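Local atomic coordinates of uncharacterized protein (PDB entry 3FD9), a protein that acts as the antiactivator ExsD, holding down expression of the type III secretion regulon, probably by disrupting self-association and DNA binding of the activator ExsA. Residues C224-D227 / G231-D234; E217-P222 / Q237-E242; D89-A94 / I100-L105. One frame throughout, in Å; residues are numbered along the deposited sequence.

Interaction 1 of 3, residues C224-D227 / G231-D234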
ATOM      1  N   CYS A 224      23.868 -20.633  16.146  1.00 40.23           N
ATOM      2  CA  CYS A 224      23.180 -21.595  16.999  1.00 40.86           C
ATOM      3  C   CYS A 224      23.566 -21.440  18.453  1.00 40.99           C
ATOM      4  O   CYS A 224      23.181 -22.264  19.287  1.00 42.66           O
ATOM      5  CB  CYS A 224      23.482 -23.018  16.552  1.00 40.55           C
ATOM      6  SG  CYS A 224      22.870 -23.381  14.920  1.00 45.86           S
ATOM      7  N   ARG A 225      24.323 -20.390  18.759  1.00 40.49           N
ATOM      8  CA  ARG A 225      24.780 -20.177  20.123  1.00 41.04           C
ATOM      9  C   ARG A 225      24.492 -18.766  20.564  1.00 41.42           C
ATOM     10  O   ARG A 225      25.096 -18.265  21.504  1.00 42.78           O
ATOM     11  CB  ARG A 225      26.274 -20.458  20.244  1.00 41.03           C
ATOM     12  CG  ARG A 225      26.696 -21.769  19.619  1.00 46.11           C
ATOM     13  CD  ARG A 225      27.748 -22.461  20.458  1.00 55.24           C
ATOM     14  NE  ARG A 225      27.141 -23.197  21.566  1.00 63.30           N
ATOM     15  CZ  ARG A 225      27.173 -22.807  22.838  1.00 66.38           C
ATOM     16  NH1 ARG A 225      27.793 -21.682  23.172  1.00 64.56           N
ATOM     17  NH2 ARG A 225      26.588 -23.549  23.775  1.00 66.50           N
ATOM     18  N   LEU A 226      23.571 -18.113  19.880  1.00 36.53           N
ATOM     19  CA  LEU A 226      23.299 -16.727  20.191  1.00 37.08           C
ATOM     20  C   LEU A 226      23.048 -16.541  21.682  1.00 38.22           C
ATOM     21  O   LEU A 226      23.554 -15.592  22.293  1.00 38.29           O
ATOM     22  CB  LEU A 226      22.112 -16.219  19.364  1.00 35.81           C
ATOM     23  CG  LEU A 226      22.443 -16.043  17.883  1.00 33.82           C
ATOM     24  CD1 LEU A 226      21.222 -15.655  17.091  1.00 35.63           C
ATOM     25  CD2 LEU A 226      23.543 -15.010  17.735  1.00 34.63           C
ATOM     26  N   ASP A 227      22.273 -17.457  22.255  1.00 50.22           N
ATOM     27  CA  ASP A 227      21.814 -17.336  23.632  1.00 53.49           C
ATOM     28  C   ASP A 227      22.898 -17.700  24.641  1.00 56.43           C
ATOM     29  O   ASP A 227      22.943 -17.170  25.751  1.00 57.81           O
ATOM     30  CB  ASP A 227      20.600 -18.231  23.850  1.00 53.72           C
ATOM     31  CG  ASP A 227      19.884 -17.928  25.144  1.00 57.42           C
ATOM     32  OD1 ASP A 227      19.635 -16.733  25.416  1.00 57.38           O
ATOM     33  OD2 ASP A 227      19.567 -18.887  25.884  1.00 61.53           O
ATOM     34  N   GLY A 231      29.871 -13.578  22.742  1.00 63.80           N
ATOM     35  CA  GLY A 231      30.429 -13.025  21.523  1.00 62.30           C
ATOM     36  C   GLY A 231      29.898 -13.713  20.282  1.00 59.62           C
ATOM     37  O   GLY A 231      30.482 -13.603  19.208  1.00 59.39           O
ATOM     38  N   ALA A 232      28.785 -14.423  20.427  1.00 47.62           N
ATOM     39  CA  ALA A 232      28.211 -15.170  19.315  1.00 44.54           C
ATOM     40  C   ALA A 232      27.463 -14.246  18.362  1.00 42.25           C
ATOM     41  O   ALA A 232      27.476 -14.458  17.154  1.00 39.97           O
ATOM     42  CB  ALA A 232      27.293 -16.267  19.830  1.00 43.88           C
ATOM     43  N   ALA A 233      26.819 -13.223  18.916  1.00 36.79           N
ATOM     44  CA  ALA A 233      26.045 -12.280  18.116  1.00 37.19           C
ATOM     45  C   ALA A 233      26.912 -11.502  17.135  1.00 38.58           C
ATOM     46  O   ALA A 233      26.686 -11.545  15.920  1.00 38.35           O
ATOM     47  CB  ALA A 233      25.282 -11.313  19.016  1.00 37.90           C
ATOM     48  N   ASP A 234      27.901 -10.786  17.666  1.00 56.72           N
ATOM     49  CA  ASP A 234      28.762  -9.961  16.829  1.00 58.08           C
ATOM     50  C   ASP A 234      29.585 -10.816  15.871  1.00 54.80           C
ATOM     51  O   ASP A 234      30.079 -10.329  14.863  1.00 54.27           O
ATOM     52  CB  ASP A 234      29.664  -9.061  17.676  1.00 62.36           C
ATOM     53  CG  ASP A 234      30.793  -9.823  18.336  1.00 72.05           C
ATOM     54  OD1 ASP A 234      30.596 -11.021  18.633  1.00 81.56           O
ATOM     55  OD2 ASP A 234      31.874  -9.225  18.560  1.00 81.36           O
TER
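The methyl group of A232 faces the backbone of R225, with CB of A232 3.4 Å from the carbonyl O of R225. Next to it, L226 reaches over the start of helix 232-241 with one branch. Its CD2 comes within 3.7 Å of CA of A233 and also lies near the carbonyl O of A232 and CB of A233, so this methyl packs on main chain as much as on side chain. The torsion that sends the leucine there places CG opposite the carbonyl carbon and beside the backbone N (chi1 -71°). The two backbones come close, with CA of L226 and CA of A232 5.2 Å apart. R225 turns its guanidinium group away from the helix, into the connecting loop, where NH1 forms a salt bridge with OD1 of D229, while the ion pair of NH2 with D228 is long and weak. The chain leaves helical geometry at C224, just past helix 217-223, and after the loop helix 232-241 follows, so the contact closes the turn between these two helices. L226 also packs against L93 and W254, which follow strands 90-92 and 251-253.

Interaction 2 of 3, residues E217-P222 / Q237-E242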
ATOM      1  N   GLU A 217      29.357 -22.773   7.512  1.00 46.45           N
ATOM      2  CA  GLU A 217      29.665 -23.233   8.859  1.00 49.13           C
ATOM      3  C   GLU A 217      30.048 -22.124   9.839  1.00 47.17           C
ATOM      4  O   GLU A 217      29.527 -22.072  10.948  1.00 45.18           O
ATOM      5  CB  GLU A 217      30.767 -24.294   8.821  1.00 53.52           C
ATOM      6  CG  GLU A 217      30.321 -25.640   8.250  1.00 67.07           C
ATOM      7  CD  GLU A 217      29.216 -26.298   9.071  1.00 78.99           C
ATOM      8  OE1 GLU A 217      28.895 -25.783  10.168  1.00 80.98           O
ATOM      9  OE2 GLU A 217      28.670 -27.333   8.619  1.00 83.33           O
ATOM     10  N   CYS A 218      30.959 -21.241   9.445  1.00 58.65           N
ATOM     11  CA  CYS A 218      31.420 -20.208  10.370  1.00 59.01           C
ATOM     12  C   CYS A 218      30.339 -19.171  10.677  1.00 54.56           C
ATOM     13  O   CYS A 218      30.433 -18.441  11.657  1.00 54.47           O
ATOM     14  CB  CYS A 218      32.734 -19.560   9.904  1.00 62.66           C
ATOM     15  SG  CYS A 218      33.055 -19.684   8.139  1.00 73.57           S
ATOM     16  N   LEU A 219      29.312 -19.114   9.840  1.00 31.15           N
ATOM     17  CA  LEU A 219      28.106 -18.365  10.186  1.00 28.62           C
ATOM     18  C   LEU A 219      27.208 -19.172  11.124  1.00 28.11           C
ATOM     19  O   LEU A 219      26.679 -18.640  12.101  1.00 27.24           O
ATOM     20  CB  LEU A 219      27.302 -18.006   8.946  1.00 28.76           C
ATOM     21  CG  LEU A 219      25.894 -17.522   9.304  1.00 34.79           C
ATOM     22  CD1 LEU A 219      25.989 -16.221  10.090  1.00 32.91           C
ATOM     23  CD2 LEU A 219      25.007 -17.362   8.072  1.00 31.66           C
ATOM     24  N   TRP A 220      27.039 -20.457  10.824  1.00 34.42           N
ATOM     25  CA  TRP A 220      26.115 -21.281  11.584  1.00 33.93           C
ATOM     26  C   TRP A 220      26.555 -21.530  13.017  1.00 33.52           C
ATOM     27  O   TRP A 220      25.748 -21.430  13.936  1.00 30.22           O
ATOM     28  CB  TRP A 220      25.854 -22.612  10.886  1.00 35.29           C
ATOM     29  CG  TRP A 220      24.424 -23.051  11.028  1.00 38.01           C
ATOM     30  CD1 TRP A 220      23.938 -24.012  11.864  1.00 41.29           C
ATOM     31  CD2 TRP A 220      23.287 -22.518  10.327  1.00 40.55           C
ATOM     32  NE1 TRP A 220      22.575 -24.119  11.718  1.00 40.51           N
ATOM     33  CE2 TRP A 220      22.154 -23.215  10.780  1.00 41.14           C
ATOM     34  CE3 TRP A 220      23.123 -21.528   9.355  1.00 41.75           C
ATOM     35  CZ2 TRP A 220      20.878 -22.953  10.293  1.00 45.23           C
ATOM     36  CZ3 TRP A 220      21.850 -21.272   8.875  1.00 38.96           C
ATOM     37  CH2 TRP A 220      20.751 -21.979   9.342  1.00 39.16           C
ATOM     38  N   GLN A 221      27.826 -21.863  13.205  1.00 47.11           N
ATOM     39  CA  GLN A 221      28.351 -22.089  14.545  1.00 49.00           C
ATOM     40  C   GLN A 221      27.883 -21.011  15.536  1.00 48.61           C
ATOM     41  O   GLN A 221      27.229 -21.332  16.532  1.00 49.83           O
ATOM     42  CB  GLN A 221      29.878 -22.251  14.519  1.00 49.32           C
ATOM     43  CG  GLN A 221      30.618 -21.667  15.720  1.00 60.17           C
ATOM     44  CD  GLN A 221      30.511 -22.525  16.969  1.00 72.60           C
ATOM     45  OE1 GLN A 221      30.201 -23.718  16.901  1.00 76.59           O
ATOM     46  NE2 GLN A 221      30.777 -21.919  18.123  1.00 77.26           N
ATOM     47  N   PRO A 222      28.178 -19.729  15.255  1.00 38.71           N
ATOM     48  CA  PRO A 222      27.741 -18.658  16.157  1.00 37.03           C
ATOM     49  C   PRO A 222      26.228 -18.501  16.179  1.00 36.95           C
ATOM     50  O   PRO A 222      25.665 -18.122  17.199  1.00 37.85           O
ATOM     51  CB  PRO A 222      28.352 -17.401  15.539  1.00 37.66           C
ATOM     52  CG  PRO A 222      29.387 -17.884  14.588  1.00 37.19           C
ATOM     53  CD  PRO A 222      28.921 -19.203  14.100  1.00 38.93           C
ATOM     54  N   GLN A 237      27.292 -10.963  13.136  1.00 32.81           N
ATOM     55  CA  GLN A 237      27.285  -9.610  12.591  1.00 32.47           C
ATOM     56  C   GLN A 237      28.476  -9.454  11.660  1.00 32.05           C
ATOM     57  O   GLN A 237      28.322  -9.064  10.510  1.00 32.99           O
ATOM     58  CB  GLN A 237      27.320  -8.558  13.705  1.00 33.74           C
ATOM     59  CG  GLN A 237      26.905  -7.161  13.262  1.00 33.48           C
ATOM     60  CD  GLN A 237      28.074  -6.347  12.729  1.00 37.30           C
ATOM     61  OE1 GLN A 237      29.234  -6.758  12.836  1.00 42.08           O
ATOM     62  NE2 GLN A 237      27.778  -5.183  12.164  1.00 36.97           N
ATOM     63  N   ALA A 238      29.658  -9.796  12.159  1.00 29.51           N
ATOM     64  CA  ALA A 238      30.897  -9.673  11.395  1.00 30.78           C
ATOM     65  C   ALA A 238      30.860 -10.494  10.114  1.00 32.11           C
ATOM     66  O   ALA A 238      31.342 -10.054   9.076  1.00 33.68           O
ATOM     67  CB  ALA A 238      32.074 -10.095  12.245  1.00 38.71           C
ATOM     68  N   TRP A 239      30.300 -11.696  10.196  1.00 29.93           N
ATOM     69  CA  TRP A 239      30.240 -12.582   9.043  1.00 28.90           C
ATOM     70  C   TRP A 239      29.416 -11.942   7.939  1.00 28.95           C
ATOM     71  O   TRP A 239      29.833 -11.905   6.784  1.00 29.46           O
ATOM     72  CB  TRP A 239      29.626 -13.923   9.429  1.00 27.53           C
ATOM     73  CG  TRP A 239      29.829 -14.986   8.411  1.00 32.65           C
ATOM     74  CD1 TRP A 239      30.891 -15.829   8.318  1.00 33.56           C
ATOM     75  CD2 TRP A 239      28.941 -15.343   7.344  1.00 32.20           C
ATOM     76  NE1 TRP A 239      30.730 -16.681   7.255  1.00 29.98           N
ATOM     77  CE2 TRP A 239      29.538 -16.406   6.641  1.00 32.77           C
ATOM     78  CE3 TRP A 239      27.701 -14.864   6.911  1.00 28.40           C
ATOM     79  CZ2 TRP A 239      28.946 -16.996   5.532  1.00 33.09           C
ATOM     80  CZ3 TRP A 239      27.112 -15.453   5.806  1.00 31.12           C
ATOM     81  CH2 TRP A 239      27.735 -16.507   5.131  1.00 30.28           C
ATOM     82  N   LEU A 240      28.242 -11.436   8.304  1.00 32.97           N
ATOM     83  CA  LEU A 240      27.325 -10.850   7.339  1.00 32.62           C
ATOM     84  C   LEU A 240      27.953  -9.612   6.752  1.00 32.88           C
ATOM     85  O   LEU A 240      27.906  -9.383   5.547  1.00 34.61           O
ATOM     86  CB  LEU A 240      26.010 -10.471   8.016  1.00 31.79           C
ATOM     87  CG  LEU A 240      25.173 -11.610   8.592  1.00 33.05           C
ATOM     88  CD1 LEU A 240      23.969 -11.053   9.347  1.00 35.69           C
ATOM     89  CD2 LEU A 240      24.734 -12.537   7.486  1.00 35.99           C
ATOM     90  N   HIS A 241      28.537  -8.807   7.627  1.00 31.86           N
ATOM     91  CA  HIS A 241      29.155  -7.553   7.230  1.00 32.03           C
ATOM     92  C   HIS A 241      30.256  -7.742   6.182  1.00 33.27           C
ATOM     93  O   HIS A 241      30.259  -7.081   5.155  1.00 34.82           O
ATOM     94  CB  HIS A 241      29.709  -6.838   8.458  1.00 33.19           C
ATOM     95  CG  HIS A 241      30.042  -5.403   8.211  1.00 33.94           C
ATOM     96  ND1 HIS A 241      31.244  -4.844   8.583  1.00 34.46           N
ATOM     97  CD2 HIS A 241      29.332  -4.416   7.616  1.00 35.34           C
ATOM     98  CE1 HIS A 241      31.259  -3.570   8.232  1.00 37.78           C
ATOM     99  NE2 HIS A 241      30.112  -3.285   7.643  1.00 34.65           N
ATOM    100  N   GLU A 242      31.184  -8.653   6.439  1.00 41.88           N
ATOM    101  CA  GLU A 242      32.285  -8.893   5.516  1.00 44.27           C
ATOM    102  C   GLU A 242      31.816  -9.365   4.153  1.00 44.45           C
ATOM    103  O   GLU A 242      32.619  -9.549   3.237  1.00 46.57           O
ATOM    104  CB  GLU A 242      33.256  -9.908   6.108  1.00 44.47           C
ATOM    105  CG  GLU A 242      34.297  -9.282   7.029  1.00 49.60           C
ATOM    106  CD  GLU A 242      34.805 -10.248   8.074  1.00 56.53           C
ATOM    107  OE1 GLU A 242      35.031 -11.434   7.736  1.00 57.43           O
ATOM    108  OE2 GLU A 242      34.979  -9.814   9.235  1.00 56.21           O
TER
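L219 and W239 make most of this contact, the leucine on helix 217-223 and the indole on helix 232-241, and their CA atoms stand 6.3 Å apart. Along helix 232-241, Q237 points away from the first helix; its NE2 donates to the backbone O of D250 and its side chain touches F252, joining this part of the helix to strand 251-253. Two residues on, W239 extends toward helix 217-223 with CG anti to the backbone N (chi1 -166°), and the indole presents a face to L219. CB of L219 sits over the middle of the six-membered ring, 3.6 Å from its centroid and 14° off the normal, a CH-pi contact. Beyond CB, the leucine runs at about a right angle to the tryptophan side chain, and its CD2 comes 3.6 Å from CZ3 of W239 toward the outer end of the benzo ring. At the pyrrole end, SG of C218 approaches NE1 of W239 to 3.9 Å, a sulfur-aromatic contact that meets the ring obliquely. The same indole has a cation-pi partner in R243, whose NE also donates to the carbonyl O of W239, and an edge-to-face partner in W110. L240 follows, with its CD2 in the plane of the W239 ring at the edge, and packs on V107 and F252. L219 and W239 also rest on V107, so both helices pack against helix 96-115. Main-chain bonds from H241 N to Q237 O and from E242 N to A238 O carry the helix to its end. The arrangement is an antiparallel pair of helices joined by a loop and pressed together by apolar side chains, within the range of the ExsD C-terminal domain.

Interaction 3 of 3, residues D89-A94 / I100-L105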
ATOM      1  N   ASP A  89      20.115  -0.909  12.320  1.00 34.52           N
ATOM      2  CA  ASP A  89      19.033  -1.385  13.158  1.00 34.15           C
ATOM      3  C   ASP A  89      19.576  -2.196  14.315  1.00 34.77           C
ATOM      4  O   ASP A  89      20.647  -2.781  14.212  1.00 34.09           O
ATOM      5  CB  ASP A  89      18.081  -2.247  12.342  1.00 34.98           C
ATOM      6  CG  ASP A  89      17.425  -1.480  11.221  1.00 39.06           C
ATOM      7  OD1 ASP A  89      16.571  -0.610  11.516  1.00 47.73           O
ATOM      8  OD2 ASP A  89      17.756  -1.756  10.047  1.00 41.74           O
ATOM      9  N   ARG A  90      18.837  -2.212  15.417  1.00 56.79           N
ATOM     10  CA  ARG A  90      19.115  -3.121  16.512  1.00 59.93           C
ATOM     11  C   ARG A  90      18.151  -4.273  16.308  1.00 58.56           C
ATOM     12  O   ARG A  90      16.937  -4.081  16.344  1.00 61.46           O
ATOM     13  CB  ARG A  90      18.857  -2.448  17.859  1.00 62.32           C
ATOM     14  CG  ARG A  90      19.309  -0.996  17.945  1.00 72.11           C
ATOM     15  CD  ARG A  90      20.739  -0.867  18.438  1.00 84.14           C
ATOM     16  NE  ARG A  90      20.909  -1.407  19.788  1.00 94.16           N
ATOM     17  CZ  ARG A  90      22.029  -1.305  20.502  1.00 98.69           C
ATOM     18  NH1 ARG A  90      23.085  -0.676  19.999  1.00 98.23           N
ATOM     19  NH2 ARG A  90      22.092  -1.829  21.721  1.00102.69           N
ATOM     20  N   VAL A  91      18.684  -5.468  16.083  1.00 29.52           N
ATOM     21  CA  VAL A  91      17.868  -6.577  15.625  1.00 27.60           C
ATOM     22  C   VAL A  91      17.904  -7.751  16.587  1.00 28.88           C
ATOM     23  O   VAL A  91      18.967  -8.282  16.898  1.00 29.55           O
ATOM     24  CB  VAL A  91      18.324  -7.071  14.246  1.00 27.22           C
ATOM     25  CG1 VAL A  91      17.373  -8.146  13.755  1.00 28.59           C
ATOM     26  CG2 VAL A  91      18.388  -5.920  13.258  1.00 37.61           C
ATOM     27  N   ASN A  92      16.731  -8.171  17.048  1.00 44.08           N
ATOM     28  CA  ASN A  92      16.650  -9.289  17.971  1.00 43.34           C
ATOM     29  C   ASN A  92      16.428 -10.589  17.230  1.00 43.39           C
ATOM     30  O   ASN A  92      15.313 -10.888  16.810  1.00 43.97           O
ATOM     31  CB  ASN A  92      15.532  -9.075  18.983  1.00 43.18           C
ATOM     32  CG  ASN A  92      15.517 -10.135  20.053  1.00 41.90           C
ATOM     33  OD1 ASN A  92      16.410 -10.981  20.115  1.00 48.36           O
ATOM     34  ND2 ASN A  92      14.505 -10.101  20.906  1.00 38.79           N
ATOM     35  N   LEU A  93      17.494 -11.367  17.084  1.00 34.35           N
ATOM     36  CA  LEU A  93      17.427 -12.622  16.348  1.00 34.63           C
ATOM     37  C   LEU A  93      16.612 -13.677  17.080  1.00 36.05           C
ATOM     38  O   LEU A  93      16.431 -14.783  16.580  1.00 37.84           O
ATOM     39  CB  LEU A  93      18.824 -13.145  16.031  1.00 33.88           C
ATOM     40  CG  LEU A  93      19.617 -12.274  15.065  1.00 32.68           C
ATOM     41  CD1 LEU A  93      21.079 -12.628  15.120  1.00 32.50           C
ATOM     42  CD2 LEU A  93      19.081 -12.431  13.662  1.00 32.71           C
ATOM     43  N   ALA A  94      16.112 -13.339  18.260  1.00 52.07           N
ATOM     44  CA  ALA A  94      15.128 -14.194  18.900  1.00 53.63           C
ATOM     45  C   ALA A  94      13.970 -14.348  17.931  1.00 52.66           C
ATOM     46  O   ALA A  94      13.790 -15.404  17.327  1.00 56.14           O
ATOM     47  CB  ALA A  94      14.657 -13.587  20.206  1.00 55.15           C
ATOM     48  N   ILE A 100      14.699 -14.363  10.022  1.00 27.10           N
ATOM     49  CA  ILE A 100      14.474 -14.694   8.623  1.00 26.00           C
ATOM     50  C   ILE A 100      14.826 -13.545   7.699  1.00 26.73           C
ATOM     51  O   ILE A 100      15.447 -13.740   6.661  1.00 29.04           O
ATOM     52  CB  ILE A 100      13.002 -15.062   8.371  1.00 25.52           C
ATOM     53  CG1 ILE A 100      12.655 -16.398   9.032  1.00 24.87           C
ATOM     54  CG2 ILE A 100      12.722 -15.125   6.888  1.00 22.62           C
ATOM     55  CD1 ILE A 100      11.156 -16.655   9.125  1.00 17.40           C
ATOM     56  N   ASP A 101      14.412 -12.342   8.068  1.00 27.31           N
ATOM     57  CA  ASP A 101      14.516 -11.213   7.163  1.00 27.70           C
ATOM     58  C   ASP A 101      15.896 -10.602   7.175  1.00 28.89           C
ATOM     59  O   ASP A 101      16.299  -9.950   6.213  1.00 30.68           O
ATOM     60  CB  ASP A 101      13.497 -10.149   7.539  1.00 28.31           C
ATOM     61  CG  ASP A 101      12.090 -10.557   7.202  1.00 32.56           C
ATOM     62  OD1 ASP A 101      11.886 -11.149   6.115  1.00 36.54           O
ATOM     63  OD2 ASP A 101      11.187 -10.282   8.023  1.00 33.00           O
ATOM     64  N   TRP A 102      16.610 -10.804   8.277  1.00 35.75           N
ATOM     65  CA  TRP A 102      17.909 -10.190   8.459  1.00 34.55           C
ATOM     66  C   TRP A 102      19.052 -11.168   8.246  1.00 35.83           C
ATOM     67  O   TRP A 102      20.176 -10.765   7.996  1.00 38.61           O
ATOM     68  CB  TRP A 102      18.006  -9.521   9.834  1.00 34.50           C
ATOM     69  CG  TRP A 102      17.680  -8.048   9.784  1.00 35.77           C
ATOM     70  CD1 TRP A 102      18.516  -7.033   9.395  1.00 37.56           C
ATOM     71  CD2 TRP A 102      16.434  -7.428  10.120  1.00 27.86           C
ATOM     72  NE1 TRP A 102      17.862  -5.826   9.468  1.00 33.67           N
ATOM     73  CE2 TRP A 102      16.585  -6.040   9.908  1.00 28.53           C
ATOM     74  CE3 TRP A 102      15.206  -7.909  10.579  1.00 34.78           C
ATOM     75  CZ2 TRP A 102      15.559  -5.135  10.141  1.00 34.04           C
ATOM     76  CZ3 TRP A 102      14.185  -7.004  10.806  1.00 37.50           C
ATOM     77  CH2 TRP A 102      14.369  -5.633  10.590  1.00 39.52           C
ATOM     78  N   VAL A 103      18.771 -12.458   8.334  1.00 32.61           N
ATOM     79  CA  VAL A 103      19.826 -13.442   8.185  1.00 31.72           C
ATOM     80  C   VAL A 103      19.492 -14.457   7.098  1.00 33.51           C
ATOM     81  O   VAL A 103      20.049 -14.410   6.009  1.00 36.56           O
ATOM     82  CB  VAL A 103      20.110 -14.178   9.511  1.00 32.25           C
ATOM     83  CG1 VAL A 103      21.261 -15.145   9.344  1.00 30.59           C
ATOM     84  CG2 VAL A 103      20.426 -13.190  10.598  1.00 29.96           C
ATOM     85  N   LEU A 104      18.574 -15.367   7.392  1.00 26.58           N
ATOM     86  CA  LEU A 104      18.348 -16.513   6.525  1.00 25.02           C
ATOM     87  C   LEU A 104      18.134 -16.151   5.061  1.00 25.64           C
ATOM     88  O   LEU A 104      18.768 -16.733   4.180  1.00 27.39           O
ATOM     89  CB  LEU A 104      17.194 -17.362   7.041  1.00 24.12           C
ATOM     90  CG  LEU A 104      17.325 -17.872   8.480  1.00 23.94           C
ATOM     91  CD1 LEU A 104      16.167 -18.816   8.791  1.00 26.42           C
ATOM     92  CD2 LEU A 104      18.656 -18.558   8.705  1.00 25.15           C
ATOM     93  N   LEU A 105      17.253 -15.197   4.793  1.00 21.42           N
ATOM     94  CA  LEU A 105      16.965 -14.814   3.412  1.00 20.55           C
ATOM     95  C   LEU A 105      18.134 -14.115   2.700  1.00 21.82           C
ATOM     96  O   LEU A 105      18.483 -14.476   1.575  1.00 23.06           O
ATOM     97  CB  LEU A 105      15.698 -13.959   3.341  1.00 18.74           C
ATOM     98  CG  LEU A 105      14.389 -14.694   3.585  1.00 17.66           C
ATOM     99  CD1 LEU A 105      13.235 -13.803   3.205  1.00 19.05           C
ATOM    100  CD2 LEU A 105      14.325 -15.999   2.797  1.00 24.26           C
TER
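V91 sets CG2 over one face of the W102 indole. This methyl lies above the five-membered ring, 3.8 Å from its centroid and 9° off the normal, a CH-pi contact, while CG1, on the same side, lies near the rim, 3.8 Å from CD2 of W102. With CG1 anti to the backbone N (chi1 -175°), CG2 beside that N is the branch set over the five-membered ring. D89 comes to the same ring at its edge: OD2 stands 4.0 Å from CZ2 of W102, with the carboxylate plane turned 70° from the ring plane. The polar ends of this aspartate are engaged by other partners, OD1 in a salt bridge with R57 and OD2 accepting from NE1 of W53, an arrangement that would probably favour the charged form even with E68 close by. V91 and its neighbours form strand 90-92, which pairs in parallel with strand 251-253 through backbone bonds to H251 and Y253; helix 96-115 starts a few residues downstream and packs back against this two-stranded sheet. At the end of the strand, OD1 of N92 accepts from A94 N at 3.0 Å, an Asx turn in which the donor stands well above the carbonyl plane. L93, between them, sends CD2 to CG2 of V103, 3.4 Å away, the two side chains crossing at about a right angle. On the helix, L105 N bonds to I100 O at 3.0 Å, a pi-type turn that encloses W102 and V103, the two residues that meet segment 89-94. A second subunit reaches the same turn: its R31 packs on W102 and forms a salt bridge with D101, and its M39 touches L105.

Interactions 1 and 2 belong to one helix pair: the 224-227/231-234 contact is nested inside the loop spanned by the 217-222/237-242 contact, their centres 10 Å apart and joined where CB of P222 packs 3.5 Å from O of A232. Interaction 3 closes earlier in the chain, with its centre 13 Å from each of the others. It meets interaction 1 through leucines, CD1 of L226 lying 3.6 Å from CD1 of L93, and interaction 2 where CD1 of L240 nears the carbonyl O of W102, and where W220 touches L104. The helix pair is thus tied to helix 96-115 through L240 and W220, and to the residue after strand 90-92 through L226.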